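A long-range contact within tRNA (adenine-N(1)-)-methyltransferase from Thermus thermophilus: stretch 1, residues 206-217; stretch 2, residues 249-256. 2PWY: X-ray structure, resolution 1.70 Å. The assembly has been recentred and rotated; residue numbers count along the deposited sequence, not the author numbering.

Stretch 1, residues 206-217: ELVRAAEAHPFR
Stretch 2, residues 249-256: LVALRRWK

Stretch 1 enters as a helix, packs one side against a strand, turns, and then joins that strand's edge. Stretch 2 is extended from Leu249 to Arg254, so its alternate residues Val250 and Leu252 point toward the helix. Leu207 (t, p) meets Val250 (t), CD2 to CG1 3.9 Å; one helical turn on, Ala211 CB sits 3.9 Å from Leu252 CD1.

A type I turn from Ala211 to His214, closed by His214 N to Ala211 O at 3.1 Å, redirects the chain. Pro215 (phi/psi -76/64) then accepts a nearly linear hydrogen bond at its O from Trp255 N, 2.9 Å. Its CA lies over the Trp255 six-membered ring, 3.8 Å from the centroid, while its CB covers one face of the Arg254 guanidinium, 3.7 Å from NH1.

From here the strands run antiparallel. Phe216 (-132/144, chi1 m) faces Arg254 as a non-hydrogen-bonded pair, CA to CA 4.7 Å, their side chains sharing a face. Leu252 (m, t) places CD1 over the Phe216 ring, 4.3 Å from its centroid. Arg217 pairs with Arg253 at 5.1 Å between CA atoms, through two hydrogen bonds, Arg217 N to Arg253 O and Arg253 N to Arg217 O, both 2.8 Å. Trp255 NE1 lies over the Arg217 guanidinium, 3.6 Å from NH1, and a water bridges Arg217 NH2 and Lys256 N.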

# COMPACT_ATOMS: atom_id res chain seq x y z
N GLU A 206 -20.37 -7.18 9.17
CA GLU A 206 -21.81 -7.33 9.30
C GLU A 206 -22.42 -7.97 8.05
O GLU A 206 -23.25 -8.89 8.16
CB GLU A 206 -22.49 -5.98 9.62
CG GLU A 206 -23.99 -6.13 9.93
CD GLU A 206 -24.59 -4.95 10.69
OE1 GLU A 206 -23.86 -3.99 11.05
OE2 GLU A 206 -25.82 -5.00 10.93
N LEU A 207 -22.00 -7.51 6.87
CA LEU A 207 -22.48 -8.08 5.60
C LEU A 207 -22.08 -9.56 5.46
O LEU A 207 -22.90 -10.40 5.05
CB LEU A 207 -21.98 -7.26 4.40
CG LEU A 207 -22.30 -7.85 3.01
CD1 LEU A 207 -23.82 -8.01 2.82
CD2 LEU A 207 -21.71 -6.95 1.92
N VAL A 208 -20.84 -9.87 5.81
CA VAL A 208 -20.34 -11.25 5.75
C VAL A 208 -21.20 -12.16 6.62
O VAL A 208 -21.61 -13.23 6.17
CB VAL A 208 -18.83 -11.32 6.12
CG1 VAL A 208 -18.39 -12.77 6.46
CG2 VAL A 208 -18.00 -10.75 4.97
N ARG A 209 -21.51 -11.72 7.84
CA ARG A 209 -22.36 -12.50 8.74
C ARG A 209 -23.79 -12.62 8.20
O ARG A 209 -24.36 -13.72 8.18
CB ARG A 209 -22.35 -11.92 10.16
N ALA A 210 -24.35 -11.51 7.71
CA ALA A 210 -25.71 -11.50 7.16
C ALA A 210 -25.87 -12.42 5.95
O ALA A 210 -26.90 -13.07 5.79
CB ALA A 210 -26.12 -10.08 6.81
N ALA A 211 -24.83 -12.49 5.11
CA ALA A 211 -24.86 -13.32 3.90
C ALA A 211 -24.89 -14.81 4.23
O ALA A 211 -25.26 -15.62 3.38
CB ALA A 211 -23.69 -12.98 3.01
N GLU A 212 -24.52 -15.17 5.45
CA GLU A 212 -24.61 -16.56 5.91
C GLU A 212 -26.06 -17.03 6.14
O GLU A 212 -26.29 -18.21 6.40
CB GLU A 212 -23.74 -16.78 7.15
CG GLU A 212 -22.25 -16.73 6.82
CD GLU A 212 -21.36 -16.61 8.04
OE1 GLU A 212 -21.85 -16.85 9.16
OE2 GLU A 212 -20.17 -16.28 7.85
N ALA A 213 -27.02 -16.10 6.03
CA ALA A 213 -28.44 -16.44 6.11
C ALA A 213 -29.10 -16.50 4.72
O ALA A 213 -30.33 -16.60 4.59
CB ALA A 213 -29.16 -15.44 7.01
N HIS A 214 -28.28 -16.44 3.67
CA HIS A 214 -28.77 -16.40 2.29
C HIS A 214 -27.96 -17.33 1.39
O HIS A 214 -26.86 -17.74 1.77
CB HIS A 214 -28.72 -14.96 1.78
CG HIS A 214 -29.54 -14.01 2.59
ND1 HIS A 214 -30.90 -13.85 2.39
CD2 HIS A 214 -29.21 -13.20 3.62
CE1 HIS A 214 -31.37 -12.98 3.27
NE2 HIS A 214 -30.36 -12.56 4.02
N PRO A 215 -28.49 -17.69 0.20
CA PRO A 215 -27.72 -18.54 -0.70
C PRO A 215 -26.58 -17.82 -1.44
O PRO A 215 -26.58 -17.73 -2.67
CB PRO A 215 -28.79 -19.08 -1.68
CG PRO A 215 -29.82 -18.01 -1.71
CD PRO A 215 -29.85 -17.42 -0.33
N PHE A 216 -25.60 -17.35 -0.67
CA PHE A 216 -24.41 -16.66 -1.17
C PHE A 216 -23.18 -17.26 -0.52
O PHE A 216 -23.22 -17.63 0.65
CB PHE A 216 -24.45 -15.18 -0.79
CG PHE A 216 -25.34 -14.33 -1.66
CD1 PHE A 216 -25.03 -14.12 -3.00
CD2 PHE A 216 -26.45 -13.70 -1.11
CE1 PHE A 216 -25.85 -13.31 -3.80
CE2 PHE A 216 -27.27 -12.89 -1.91
CZ PHE A 216 -26.97 -12.70 -3.25
N ARG A 217 -22.10 -17.35 -1.29
CA ARG A 217 -20.79 -17.76 -0.79
C ARG A 217 -19.84 -16.57 -0.87
O ARG A 217 -19.73 -15.93 -1.92
CB ARG A 217 -20.25 -18.92 -1.63
CG ARG A 217 -18.95 -19.56 -1.13
CD ARG A 217 -18.93 -21.08 -1.35
NE ARG A 217 -19.82 -21.48 -2.43
CZ ARG A 217 -20.88 -22.29 -2.31
NH1 ARG A 217 -21.20 -22.85 -1.14
NH2 ARG A 217 -21.61 -22.55 -3.38
N LEU A 249 -14.52 -3.55 -1.10
CA LEU A 249 -15.42 -4.25 -2.02
C LEU A 249 -15.61 -5.68 -1.52
O LEU A 249 -14.63 -6.38 -1.22
CB LEU A 249 -14.86 -4.27 -3.45
CG LEU A 249 -14.52 -2.92 -4.10
CD1 LEU A 249 -14.11 -3.13 -5.54
CD2 LEU A 249 -15.70 -1.99 -4.02
N VAL A 250 -16.87 -6.10 -1.43
CA VAL A 250 -17.22 -7.44 -0.96
C VAL A 250 -17.96 -8.17 -2.09
O VAL A 250 -19.02 -7.70 -2.54
CB VAL A 250 -18.13 -7.37 0.29
CG1 VAL A 250 -18.49 -8.78 0.74
CG2 VAL A 250 -17.45 -6.59 1.44
N ALA A 251 -17.39 -9.29 -2.55
CA ALA A 251 -17.98 -10.07 -3.64
C ALA A 251 -18.55 -11.37 -3.08
O ALA A 251 -17.86 -12.11 -2.37
CB ALA A 251 -16.93 -10.39 -4.73
N LEU A 252 -19.81 -11.63 -3.41
CA LEU A 252 -20.48 -12.88 -3.04
C LEU A 252 -20.86 -13.61 -4.31
O LEU A 252 -21.26 -12.96 -5.28
CB LEU A 252 -21.76 -12.57 -2.25
CG LEU A 252 -21.65 -11.62 -1.04
CD1 LEU A 252 -23.05 -11.32 -0.49
CD2 LEU A 252 -20.79 -12.24 0.02
N ARG A 253 -20.76 -14.94 -4.31
CA ARG A 253 -21.24 -15.73 -5.45
C ARG A 253 -22.55 -16.41 -5.08
O ARG A 253 -22.64 -17.04 -4.02
CB ARG A 253 -20.21 -16.77 -5.88
CG ARG A 253 -20.51 -17.42 -7.22
CD ARG A 253 -19.65 -18.66 -7.44
NE ARG A 253 -18.23 -18.39 -7.72
CZ ARG A 253 -17.70 -18.28 -8.94
NH1 ARG A 253 -18.46 -18.32 -10.02
NH2 ARG A 253 -16.39 -18.07 -9.06
N ARG A 254 -23.54 -16.28 -5.96
CA ARG A 254 -24.86 -16.90 -5.80
C ARG A 254 -24.74 -18.42 -5.87
O ARG A 254 -24.10 -18.95 -6.78
CB ARG A 254 -25.81 -16.41 -6.91
CG ARG A 254 -27.25 -16.97 -6.90
CD ARG A 254 -27.96 -16.61 -5.60
NE ARG A 254 -29.41 -16.92 -5.56
CZ ARG A 254 -29.95 -18.13 -5.39
NH1 ARG A 254 -29.20 -19.22 -5.32
NH2 ARG A 254 -31.27 -18.25 -5.30
N TRP A 255 -25.33 -19.10 -4.90
CA TRP A 255 -25.37 -20.56 -4.87
C TRP A 255 -25.98 -21.15 -6.13
O TRP A 255 -26.84 -20.52 -6.75
CB TRP A 255 -26.20 -21.02 -3.68
CG TRP A 255 -25.49 -21.01 -2.36
CD1 TRP A 255 -24.25 -20.48 -2.08
CD2 TRP A 255 -26.00 -21.51 -1.12
NE1 TRP A 255 -23.96 -20.65 -0.74
CE2 TRP A 255 -25.02 -21.27 -0.14
CE3 TRP A 255 -27.20 -22.14 -0.75
CZ2 TRP A 255 -25.20 -21.66 1.20
CZ3 TRP A 255 -27.38 -22.51 0.58
CH2 TRP A 255 -26.38 -22.27 1.53
N LYS A 256 -25.51 -22.35 -6.48
CA LYS A 256 -26.18 -23.23 -7.45
C LYS A 256 -27.69 -23.19 -7.25
O LYS A 256 -28.19 -23.21 -6.11
CB LYS A 256 -25.68 -24.68 -7.26
CG LYS A 256 -26.21 -25.67 -8.28
CD LYS A 256 -25.78 -27.11 -7.93
CE LYS A 256 -26.09 -28.08 -9.05
NZ LYS A 256 -27.54 -28.09 -9.35
O HOH W 1 -23.77 -23.65 -4.50